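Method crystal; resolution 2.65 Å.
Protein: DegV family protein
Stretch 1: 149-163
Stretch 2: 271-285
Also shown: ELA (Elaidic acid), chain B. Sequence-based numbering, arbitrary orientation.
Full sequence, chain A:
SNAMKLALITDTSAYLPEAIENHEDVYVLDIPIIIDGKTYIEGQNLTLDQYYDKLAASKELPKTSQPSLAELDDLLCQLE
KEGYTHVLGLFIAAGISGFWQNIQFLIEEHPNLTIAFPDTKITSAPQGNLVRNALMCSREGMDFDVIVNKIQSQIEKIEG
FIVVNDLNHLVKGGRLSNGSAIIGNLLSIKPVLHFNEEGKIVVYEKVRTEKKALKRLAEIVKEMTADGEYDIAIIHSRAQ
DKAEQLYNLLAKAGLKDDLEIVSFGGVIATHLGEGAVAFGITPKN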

ATOM      1  N   ASN A 149     -14.607   6.315  11.572  1.00 31.24           N
ATOM      2  CA  ASN A 149     -15.550   5.238  11.454  1.00 31.14           C
ATOM      3  C   ASN A 149     -15.677   4.765  10.006  1.00 30.78           C
ATOM      4  O   ASN A 149     -15.491   3.580   9.711  1.00 30.49           O
ATOM      5  CB  ASN A 149     -16.879   5.746  11.941  1.00 31.27           C
ATOM      6  CG  ASN A 149     -17.473   4.865  12.956  1.00 32.53           C
ATOM      7  OD1 ASN A 149     -18.156   3.894  12.614  1.00 34.06           O
ATOM      8  ND2 ASN A 149     -17.236   5.185  14.234  1.00 32.57           N
ATOM      9  N   LYS A 150     -15.990   5.710   9.119  1.00 30.40           N
ATOM     10  CA  LYS A 150     -16.151   5.443   7.695  1.00 30.21           C
ATOM     11  C   LYS A 150     -14.876   4.843   7.119  1.00 30.39           C
ATOM     12  O   LYS A 150     -14.935   3.933   6.291  1.00 30.57           O
ATOM     13  CB  LYS A 150     -16.519   6.726   6.950  1.00 29.82           C
ATOM     14  CG  LYS A 150     -17.001   6.515   5.520  1.00 29.97           C
ATOM     15  CD  LYS A 150     -17.802   7.735   5.031  1.00 30.89           C
ATOM     16  CE  LYS A 150     -18.003   7.757   3.513  1.00 30.09           C
ATOM     17  NZ  LYS A 150     -19.195   7.006   3.059  1.00 29.05           N
ATOM     18  N   ILE A 151     -13.725   5.334   7.571  1.00 30.22           N
ATOM     19  CA  ILE A 151     -12.473   4.826   7.066  1.00 30.44           C
ATOM     20  C   ILE A 151     -12.184   3.401   7.556  1.00 31.32           C
ATOM     21  O   ILE A 151     -11.753   2.566   6.768  1.00 32.31           O
ATOM     22  CB  ILE A 151     -11.307   5.781   7.346  1.00 30.28           C
ATOM     23  CG1 ILE A 151     -11.454   7.073   6.525  1.00 29.02           C
ATOM     24  CG2 ILE A 151      -9.979   5.101   7.038  1.00 29.89           C
ATOM     25  CD1 ILE A 151     -11.115   6.942   5.043  1.00 26.80           C
ATOM     26  N   GLN A 152     -12.449   3.110   8.829  1.00 31.95           N
ATOM     27  CA  GLN A 152     -12.290   1.746   9.366  1.00 32.29           C
ATOM     28  C   GLN A 152     -13.128   0.692   8.656  1.00 32.06           C
ATOM     29  O   GLN A 152     -12.628  -0.405   8.346  1.00 32.30           O
ATOM     30  CB  GLN A 152     -12.548   1.704  10.871  1.00 32.65           C
ATOM     31  CG  GLN A 152     -11.257   1.666  11.684  1.00 35.74           C
ATOM     32  CD  GLN A 152     -11.390   2.303  13.070  1.00 40.05           C
ATOM     33  OE1 GLN A 152     -12.505   2.583  13.549  1.00 42.22           O
ATOM     34  NE2 GLN A 152     -10.240   2.537  13.725  1.00 40.54           N
ATOM     35  N   SER A 153     -14.391   1.021   8.393  1.00 31.50           N
ATOM     36  CA  SER A 153     -15.260   0.137   7.617  1.00 31.13           C
ATOM     37  C   SER A 153     -14.796   0.031   6.157  1.00 30.64           C
ATOM     38  O   SER A 153     -14.986  -1.006   5.524  1.00 30.44           O
ATOM     39  CB  SER A 153     -16.736   0.559   7.710  1.00 31.25           C
ATOM     40  OG  SER A 153     -17.007   1.717   6.942  1.00 31.57           O
ATOM     41  N   GLN A 154     -14.187   1.097   5.636  1.00 30.10           N
ATOM     42  CA  GLN A 154     -13.587   1.068   4.299  1.00 29.53           C
ATOM     43  C   GLN A 154     -12.351   0.196   4.275  1.00 29.23           C
ATOM     44  O   GLN A 154     -12.125  -0.552   3.323  1.00 28.95           O
ATOM     45  CB  GLN A 154     -13.218   2.468   3.823  1.00 29.36           C
ATOM     46  CG  GLN A 154     -14.341   3.183   3.115  1.00 28.51           C
ATOM     47  CD  GLN A 154     -13.895   4.518   2.587  1.00 28.73           C
ATOM     48  OE1 GLN A 154     -12.696   4.794   2.482  1.00 27.57           O
ATOM     49  NE2 GLN A 154     -14.857   5.367   2.254  1.00 29.34           N
ATOM     50  N   ILE A 155     -11.549   0.298   5.327  1.00 28.98           N
ATOM     51  CA  ILE A 155     -10.407  -0.587   5.509  1.00 29.23           C
ATOM     52  C   ILE A 155     -10.840  -2.054   5.447  1.00 29.84           C
ATOM     53  O   ILE A 155     -10.087  -2.887   5.005  1.00 30.46           O
ATOM     54  CB  ILE A 155      -9.675  -0.266   6.832  1.00 28.98           C
ATOM     55  CG1 ILE A 155      -8.822   0.983   6.645  1.00 28.05           C
ATOM     56  CG2 ILE A 155      -8.840  -1.460   7.332  1.00 28.37           C
ATOM     57  CD1 ILE A 155      -8.653   1.812   7.888  1.00 28.08           C
ATOM     58  N   GLU A 156     -12.070  -2.352   5.864  1.00 30.47           N
ATOM     59  CA  GLU A 156     -12.621  -3.714   5.826  1.00 30.56           C
ATOM     60  C   GLU A 156     -13.001  -4.244   4.443  1.00 29.97           C
ATOM     61  O   GLU A 156     -13.078  -5.457   4.246  1.00 30.69           O
ATOM     62  CB  GLU A 156     -13.843  -3.814   6.741  1.00 31.00           C
ATOM     63  CG  GLU A 156     -13.563  -3.448   8.192  1.00 34.24           C
ATOM     64  CD  GLU A 156     -12.470  -4.299   8.812  1.00 37.74           C
ATOM     65  OE1 GLU A 156     -12.783  -5.418   9.279  1.00 40.89           O
ATOM     66  OE2 GLU A 156     -11.308  -3.849   8.848  1.00 39.22           O
ATOM     67  N   LYS A 157     -13.271  -3.360   3.492  1.00 29.23           N
ATOM     68  CA  LYS A 157     -13.714  -3.809   2.182  1.00 28.45           C
ATOM     69  C   LYS A 157     -12.578  -3.811   1.179  1.00 28.06           C
ATOM     70  O   LYS A 157     -12.668  -4.478   0.161  1.00 27.63           O
ATOM     71  CB  LYS A 157     -14.891  -2.981   1.664  1.00 28.47           C
ATOM     72  CG  LYS A 157     -16.064  -2.781   2.637  1.00 29.41           C
ATOM     73  CD  LYS A 157     -16.707  -4.074   3.138  1.00 30.88           C
ATOM     74  CE  LYS A 157     -17.725  -4.627   2.166  1.00 32.66           C
ATOM     75  NZ  LYS A 157     -18.376  -5.879   2.678  1.00 33.53           N
ATOM     76  N   ILE A 158     -11.510  -3.076   1.485  1.00 28.01           N
ATOM     77  CA  ILE A 158     -10.304  -3.055   0.664  1.00 28.22           C
ATOM     78  C   ILE A 158      -9.739  -4.470   0.494  1.00 29.47           C
ATOM     79  O   ILE A 158      -9.806  -5.293   1.408  1.00 30.04           O
ATOM     80  CB  ILE A 158      -9.241  -2.101   1.255  1.00 27.62           C
ATOM     81  CG1 ILE A 158      -9.627  -0.648   0.998  1.00 26.65           C
ATOM     82  CG2 ILE A 158      -7.865  -2.341   0.647  1.00 27.56           C
ATOM     83  CD1 ILE A 158      -9.064   0.311   1.994  1.00 23.98           C
ATOM     84  N   GLU A 159      -9.209  -4.752  -0.688  1.00 30.54           N
ATOM     85  CA  GLU A 159      -8.628  -6.043  -1.001  1.00 31.78           C
ATOM     86  C   GLU A 159      -7.380  -5.783  -1.808  1.00 32.17           C
ATOM     87  O   GLU A 159      -7.331  -4.816  -2.575  1.00 32.70           O
ATOM     88  CB  GLU A 159      -9.587  -6.873  -1.862  1.00 32.09           C
ATOM     89  CG  GLU A 159     -10.952  -7.194  -1.215  1.00 34.71           C
ATOM     90  CD  GLU A 159     -10.875  -8.164  -0.014  1.00 37.44           C
ATOM     91  OE1 GLU A 159      -9.953  -9.032   0.049  1.00 38.10           O
ATOM     92  OE2 GLU A 159     -11.759  -8.054   0.865  1.00 37.58           O
ATOM     93  N   GLY A 160      -6.382  -6.647  -1.661  1.00 32.37           N
ATOM     94  CA  GLY A 160      -5.147  -6.529  -2.414  1.00 32.64           C
ATOM     95  C   GLY A 160      -4.647  -7.903  -2.794  1.00 33.35           C
ATOM     96  O   GLY A 160      -4.274  -8.688  -1.926  1.00 33.77           O
ATOM     97  N   PHE A 161      -4.654  -8.197  -4.092  1.00 33.74           N
ATOM     98  CA  PHE A 161      -4.216  -9.486  -4.614  1.00 33.63           C
ATOM     99  C   PHE A 161      -2.983  -9.320  -5.502  1.00 33.64           C
ATOM    100  O   PHE A 161      -2.868  -8.336  -6.212  1.00 33.91           O
ATOM    101  CB  PHE A 161      -5.363 -10.146  -5.375  1.00 33.78           C
ATOM    102  CG  PHE A 161      -6.426 -10.742  -4.475  1.00 34.10           C
ATOM    103  CD1 PHE A 161      -6.555 -12.134  -4.350  1.00 33.57           C
ATOM    104  CD2 PHE A 161      -7.281  -9.926  -3.742  1.00 33.75           C
ATOM    105  CE1 PHE A 161      -7.518 -12.701  -3.511  1.00 32.35           C
ATOM    106  CE2 PHE A 161      -8.261 -10.491  -2.902  1.00 34.77           C
ATOM    107  CZ  PHE A 161      -8.374 -11.885  -2.787  1.00 32.72           C
ATOM    108  N   ILE A 162      -2.071 -10.287  -5.454  1.00 33.64           N
ATOM    109  CA  ILE A 162      -0.758 -10.163  -6.090  1.00 33.65           C
ATOM    110  C   ILE A 162      -0.326 -11.452  -6.755  1.00 33.54           C
ATOM    111  O   ILE A 162      -0.575 -12.537  -6.248  1.00 33.80           O
ATOM    112  CB  ILE A 162       0.372  -9.819  -5.062  1.00 33.86           C
ATOM    113  CG1 ILE A 162      -0.134  -8.912  -3.926  1.00 33.74           C
ATOM    114  CG2 ILE A 162       1.604  -9.229  -5.772  1.00 32.75           C
ATOM    115  CD1 ILE A 162       0.608  -9.143  -2.604  1.00 33.22           C
ATOM    116  N   VAL A 163       0.341 -11.325  -7.888  1.00 33.39           N
ATOM    117  CA  VAL A 163       1.017 -12.453  -8.494  1.00 33.70           C
ATOM    118  C   VAL A 163       2.412 -11.980  -8.816  1.00 34.40           C
ATOM    119  O   VAL A 163       2.589 -11.006  -9.548  1.00 34.86           O
ATOM    120  CB  VAL A 163       0.316 -12.960  -9.766  1.00 33.31           C
ATOM    121  CG1 VAL A 163       1.225 -13.944 -10.531  1.00 32.62           C
ATOM    122  CG2 VAL A 163      -1.014 -13.597  -9.406  1.00 32.26           C
ATOM    123  N   HIS A 271      10.192  -5.801  -1.971  1.00 32.65           N
ATOM    124  CA  HIS A 271       9.592  -6.973  -1.327  1.00 33.56           C
ATOM    125  C   HIS A 271       8.871  -7.902  -2.302  1.00 33.74           C
ATOM    126  O   HIS A 271       8.698  -9.097  -2.036  1.00 33.87           O
ATOM    127  CB  HIS A 271       8.676  -6.534  -0.181  1.00 33.94           C
ATOM    128  CG  HIS A 271       9.419  -5.845   0.921  1.00 35.94           C
ATOM    129  ND1 HIS A 271      10.001  -6.529   1.966  1.00 37.06           N
ATOM    130  CD2 HIS A 271       9.735  -4.540   1.102  1.00 37.08           C
ATOM    131  CE1 HIS A 271      10.612  -5.669   2.765  1.00 38.15           C
ATOM    132  NE2 HIS A 271      10.460  -4.455   2.264  1.00 37.82           N
ATOM    133  N   LEU A 272       8.471  -7.352  -3.439  1.00 33.61           N
ATOM    134  CA  LEU A 272       7.734  -8.111  -4.417  1.00 33.81           C
ATOM    135  C   LEU A 272       8.649  -8.661  -5.515  1.00 33.88           C
ATOM    136  O   LEU A 272       8.365  -9.710  -6.103  1.00 33.89           O
ATOM    137  CB  LEU A 272       6.627  -7.235  -5.005  1.00 33.74           C
ATOM    138  CG  LEU A 272       5.173  -7.504  -4.612  1.00 34.65           C
ATOM    139  CD1 LEU A 272       4.969  -7.611  -3.101  1.00 34.40           C
ATOM    140  CD2 LEU A 272       4.262  -6.451  -5.234  1.00 34.34           C
ATOM    141  N   GLY A 273       9.750  -7.956  -5.767  1.00 33.48           N
ATOM    142  CA  GLY A 273      10.616  -8.255  -6.888  1.00 33.38           C
ATOM    143  C   GLY A 273      10.125  -7.500  -8.103  1.00 33.72           C
ATOM    144  O   GLY A 273       9.030  -6.912  -8.073  1.00 33.92           O
ATOM    145  N   GLU A 274      10.942  -7.497  -9.160  1.00 33.30           N
ATOM    146  CA  GLU A 274      10.530  -6.987 -10.457  1.00 33.32           C
ATOM    147  C   GLU A 274       9.653  -8.042 -11.131  1.00 33.26           C
ATOM    148  O   GLU A 274       9.732  -9.231 -10.792  1.00 33.04           O
ATOM    149  CB  GLU A 274      11.750  -6.655 -11.330  1.00 33.45           C
ATOM    150  CG  GLU A 274      11.408  -6.095 -12.706  1.00 34.90           C
ATOM    151  CD  GLU A 274      12.583  -5.419 -13.384  1.00 38.38           C
ATOM    152  OE1 GLU A 274      13.685  -5.447 -12.803  1.00 40.50           O
ATOM    153  OE2 GLU A 274      12.418  -4.858 -14.499  1.00 39.88           O
ATOM    154  N   GLY A 275       8.831  -7.598 -12.084  1.00 33.00           N
ATOM    155  CA  GLY A 275       7.884  -8.458 -12.776  1.00 32.68           C
ATOM    156  C   GLY A 275       6.595  -8.762 -12.015  1.00 32.75           C
ATOM    157  O   GLY A 275       5.791  -9.575 -12.488  1.00 33.12           O
ATOM    158  N   ALA A 276       6.384  -8.143 -10.843  1.00 32.05           N
ATOM    159  CA  ALA A 276       5.160  -8.377 -10.066  1.00 31.55           C
ATOM    160  C   ALA A 276       3.948  -7.650 -10.659  1.00 31.40           C
ATOM    161  O   ALA A 276       4.102  -6.593 -11.277  1.00 31.43           O
ATOM    162  CB  ALA A 276       5.356  -7.973  -8.647  1.00 31.56           C
ATOM    163  N   VAL A 277       2.756  -8.237 -10.488  1.00 30.93           N
ATOM    164  CA  VAL A 277       1.471  -7.598 -10.846  1.00 30.12           C
ATOM    165  C   VAL A 277       0.466  -7.841  -9.720  1.00 29.69           C
ATOM    166  O   VAL A 277       0.473  -8.899  -9.076  1.00 29.61           O
ATOM    167  CB  VAL A 277       0.913  -8.077 -12.236  1.00 30.47           C
ATOM    168  CG1 VAL A 277       0.214  -9.410 -12.118  1.00 30.38           C
ATOM    169  CG2 VAL A 277      -0.048  -7.058 -12.831  1.00 29.68           C
ATOM    170  N   ALA A 278      -0.379  -6.845  -9.465  1.00 29.07           N
ATOM    171  CA  ALA A 278      -1.324  -6.885  -8.350  1.00 28.40           C
ATOM    172  C   ALA A 278      -2.566  -6.111  -8.711  1.00 28.29           C
ATOM    173  O   ALA A 278      -2.571  -5.348  -9.675  1.00 28.23           O
ATOM    174  CB  ALA A 278      -0.706  -6.284  -7.114  1.00 27.79           C
ATOM    175  N   PHE A 279      -3.629  -6.302  -7.944  1.00 28.25           N
ATOM    176  CA  PHE A 279      -4.695  -5.318  -7.958  1.00 28.46           C
ATOM    177  C   PHE A 279      -5.029  -4.901  -6.528  1.00 28.82           C
ATOM    178  O   PHE A 279      -4.741  -5.629  -5.571  1.00 29.21           O
ATOM    179  CB  PHE A 279      -5.941  -5.791  -8.737  1.00 28.43           C
ATOM    180  CG  PHE A 279      -6.746  -6.856  -8.038  1.00 27.51           C
ATOM    181  CD1 PHE A 279      -6.629  -8.191  -8.420  1.00 28.53           C
ATOM    182  CD2 PHE A 279      -7.628  -6.527  -7.030  1.00 26.33           C
ATOM    183  CE1 PHE A 279      -7.369  -9.191  -7.792  1.00 28.44           C
ATOM    184  CE2 PHE A 279      -8.374  -7.508  -6.391  1.00 29.39           C
ATOM    185  CZ  PHE A 279      -8.246  -8.852  -6.773  1.00 29.21           C
ATOM    186  N   GLY A 280      -5.622  -3.718  -6.394  1.00 28.61           N
ATOM    187  CA  GLY A 280      -6.189  -3.285  -5.130  1.00 28.30           C
ATOM    188  C   GLY A 280      -7.519  -2.622  -5.409  1.00 28.05           C
ATOM    189  O   GLY A 280      -7.638  -1.871  -6.394  1.00 28.11           O
ATOM    190  N   ILE A 281      -8.514  -2.920  -4.564  1.00 27.27           N
ATOM    191  CA  ILE A 281      -9.817  -2.262  -4.626  1.00 26.79           C
ATOM    192  C   ILE A 281     -10.101  -1.464  -3.349  1.00 26.92           C
ATOM    193  O   ILE A 281      -9.647  -1.824  -2.253  1.00 26.39           O
ATOM    194  CB  ILE A 281     -10.992  -3.249  -4.925  1.00 26.89           C
ATOM    195  CG1 ILE A 281     -11.323  -4.110  -3.697  1.00 26.83           C
ATOM    196  CG2 ILE A 281     -10.731  -4.063  -6.230  1.00 26.68           C
ATOM    197  CD1 ILE A 281     -12.499  -5.050  -3.869  1.00 28.09           C
ATOM    198  N   THR A 282     -10.843  -0.375  -3.513  1.00 26.71           N
ATOM    199  CA  THR A 282     -11.220   0.487  -2.417  1.00 27.15           C
ATOM    200  C   THR A 282     -12.656   0.902  -2.649  1.00 27.84           C
ATOM    201  O   THR A 282     -13.004   1.270  -3.771  1.00 28.00           O
ATOM    202  CB  THR A 282     -10.362   1.776  -2.382  1.00 27.09           C
ATOM    203  OG1 THR A 282      -8.983   1.422  -2.389  1.00 27.42           O
ATOM    204  CG2 THR A 282     -10.644   2.591  -1.142  1.00 25.84           C
ATOM    205  N   PRO A 283     -13.495   0.862  -1.587  1.00 28.46           N
ATOM    206  CA  PRO A 283     -14.863   1.349  -1.702  1.00 28.72           C
ATOM    207  C   PRO A 283     -14.883   2.812  -2.133  1.00 29.37           C
ATOM    208  O   PRO A 283     -14.045   3.597  -1.701  1.00 29.47           O
ATOM    209  CB  PRO A 283     -15.388   1.248  -0.270  1.00 28.66           C
ATOM    210  CG  PRO A 283     -14.495   0.277   0.400  1.00 28.35           C
ATOM    211  CD  PRO A 283     -13.175   0.429  -0.211  1.00 28.21           C
ATOM    212  N   LYS A 284     -15.825   3.172  -2.991  1.00 30.14           N
ATOM    213  CA  LYS A 284     -16.051   4.574  -3.274  1.00 30.95           C
ATOM    214  C   LYS A 284     -16.602   5.298  -2.050  1.00 31.71           C
ATOM    215  O   LYS A 284     -17.442   4.777  -1.309  1.00 31.65           O
ATOM    216  CB  LYS A 284     -16.968   4.765  -4.477  1.00 30.66           C
ATOM    217  CG  LYS A 284     -16.252   4.533  -5.771  1.00 30.61           C
ATOM    218  CD  LYS A 284     -17.105   4.882  -6.951  1.00 30.49           C
ATOM    219  CE  LYS A 284     -16.507   4.253  -8.182  1.00 30.58           C
ATOM    220  NZ  LYS A 284     -17.196   4.703  -9.402  1.00 31.14           N
ATOM    221  N   ASN A 285     -16.076   6.498  -1.850  1.00 32.70           N
ATOM    222  CA  ASN A 285     -16.542   7.418  -0.838  1.00 33.61           C
ATOM    223  C   ASN A 285     -17.984   7.863  -1.104  1.00 33.97           C
ATOM    224  O   ASN A 285     -18.922   7.390  -0.460  1.00 34.59           O
ATOM    225  CB  ASN A 285     -15.620   8.640  -0.822  1.00 33.86           C
ATOM    226  CG  ASN A 285     -15.495   9.247   0.550  1.00 33.79           C
ATOM    227  OD1 ASN A 285     -15.179   8.552   1.510  1.00 34.34           O
ATOM    228  ND2 ASN A 285     -15.739  10.546   0.654  1.00 33.82           N
TER
HETATM  229  CA  ELA B 301       9.991  -2.499   7.717  1.00 52.96           C
HETATM  230  C   ELA B 301      11.244  -3.107   8.357  1.00 54.95           C
HETATM  231  O   ELA B 301      12.070  -3.820   7.714  1.00 54.14           O
HETATM  232  C3  ELA B 301      10.288  -1.501   6.600  1.00 48.32           C
HETATM  233  C4  ELA B 301       9.039  -0.712   6.220  1.00 46.96           C
HETATM  234  C5  ELA B 301       8.689  -0.835   4.724  1.00 46.74           C
HETATM  235  C6  ELA B 301       7.856  -2.093   4.442  1.00 44.62           C
HETATM  236  C7  ELA B 301       7.745  -2.545   2.990  1.00 42.43           C
HETATM  237  C8  ELA B 301       6.935  -3.845   2.908  1.00 42.25           C
HETATM  238  C9  ELA B 301       6.076  -3.893   1.652  1.00 41.37           C
HETATM  239  C10 ELA B 301       5.409  -5.140   1.205  1.00 40.25           C
HETATM  240  C11 ELA B 301       5.054  -5.314  -0.258  1.00 39.40           C
HETATM  241  C12 ELA B 301       3.619  -5.782  -0.465  1.00 37.95           C
HETATM  242  C13 ELA B 301       2.725  -4.725  -1.090  1.00 37.06           C
HETATM  243  C14 ELA B 301       1.618  -5.311  -1.956  1.00 36.64           C
HETATM  244  C15 ELA B 301       0.822  -4.182  -2.626  1.00 36.35           C
HETATM  245  C16 ELA B 301      -0.497  -4.640  -3.253  1.00 34.37           C
HETATM  246  C17 ELA B 301      -1.689  -3.968  -2.580  1.00 34.94           C
HETATM  247  C18 ELA B 301      -2.797  -3.622  -3.567  1.00 34.37           C
HETATM  248  OXT ELA B 301      11.452  -2.908   9.577  1.00 55.09           O

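How does the helix of stretch 1 reach the chain end of stretch 2? Its side chains do the reaching. Lys150 extends beside Asn285, its NZ 3.6 Å from Asn285 O, near but not hydrogen-bonded. Gln154 goes further: its NE2 donates to Asn285 OD1 at 3.3 Å, while its OE1 is satisfied elsewhere in the structure, so the buried amide is used at both ends.

What packs Lys157 and Ile158 against Pro283? Lys157 lays its CB 3.5 Å from Pro283 CG while the end of its chain leads away, so the aliphatic base of the chain packs against the proline ring. Ile158 adds its CG1, 3.9 Å from Pro283 CD, and its CA lies 3.2 Å from Ile281 O, a CA-H...O contact that leads into the sheet.

What zips the strands together, and why do two glycines pair between them? Strands 159-163 and 277-283 run antiparallel, and Glu159, Phe161 and Val163 each exchange two backbone hydrogen bonds with Ile281, Phe279 and Val277, respectively; the side chains of these six residues share one face of the sheet. The Glu159 N to Ile281 O bond is weak at 3.3 Å. Next, Gly160 pairs with Gly280, their CA atoms 4.4 Å apart, and elaidic acid ends here, with ELA C18 3.7 Å from Gly280 CA; a CB on Gly280 would clash with C18, and one on Gly160 would be crowded by C17.

How do the last three residues complete the contact? Phe161 CB sits over one face of the Phe279 ring, 3.3 Å from Phe279 CE1, and the two rings lie nearly parallel but slid apart, barely overlapping. On the other face, with the glycines, Ile162 packs against Ala278 and Leu272, its CG2 4.0 Å from Ala278 CB and 3.9 Å from Leu272 CD2, forming a buried apolar cluster. Val163 N to Val277 O, at 2.7 Å, is nearly straight.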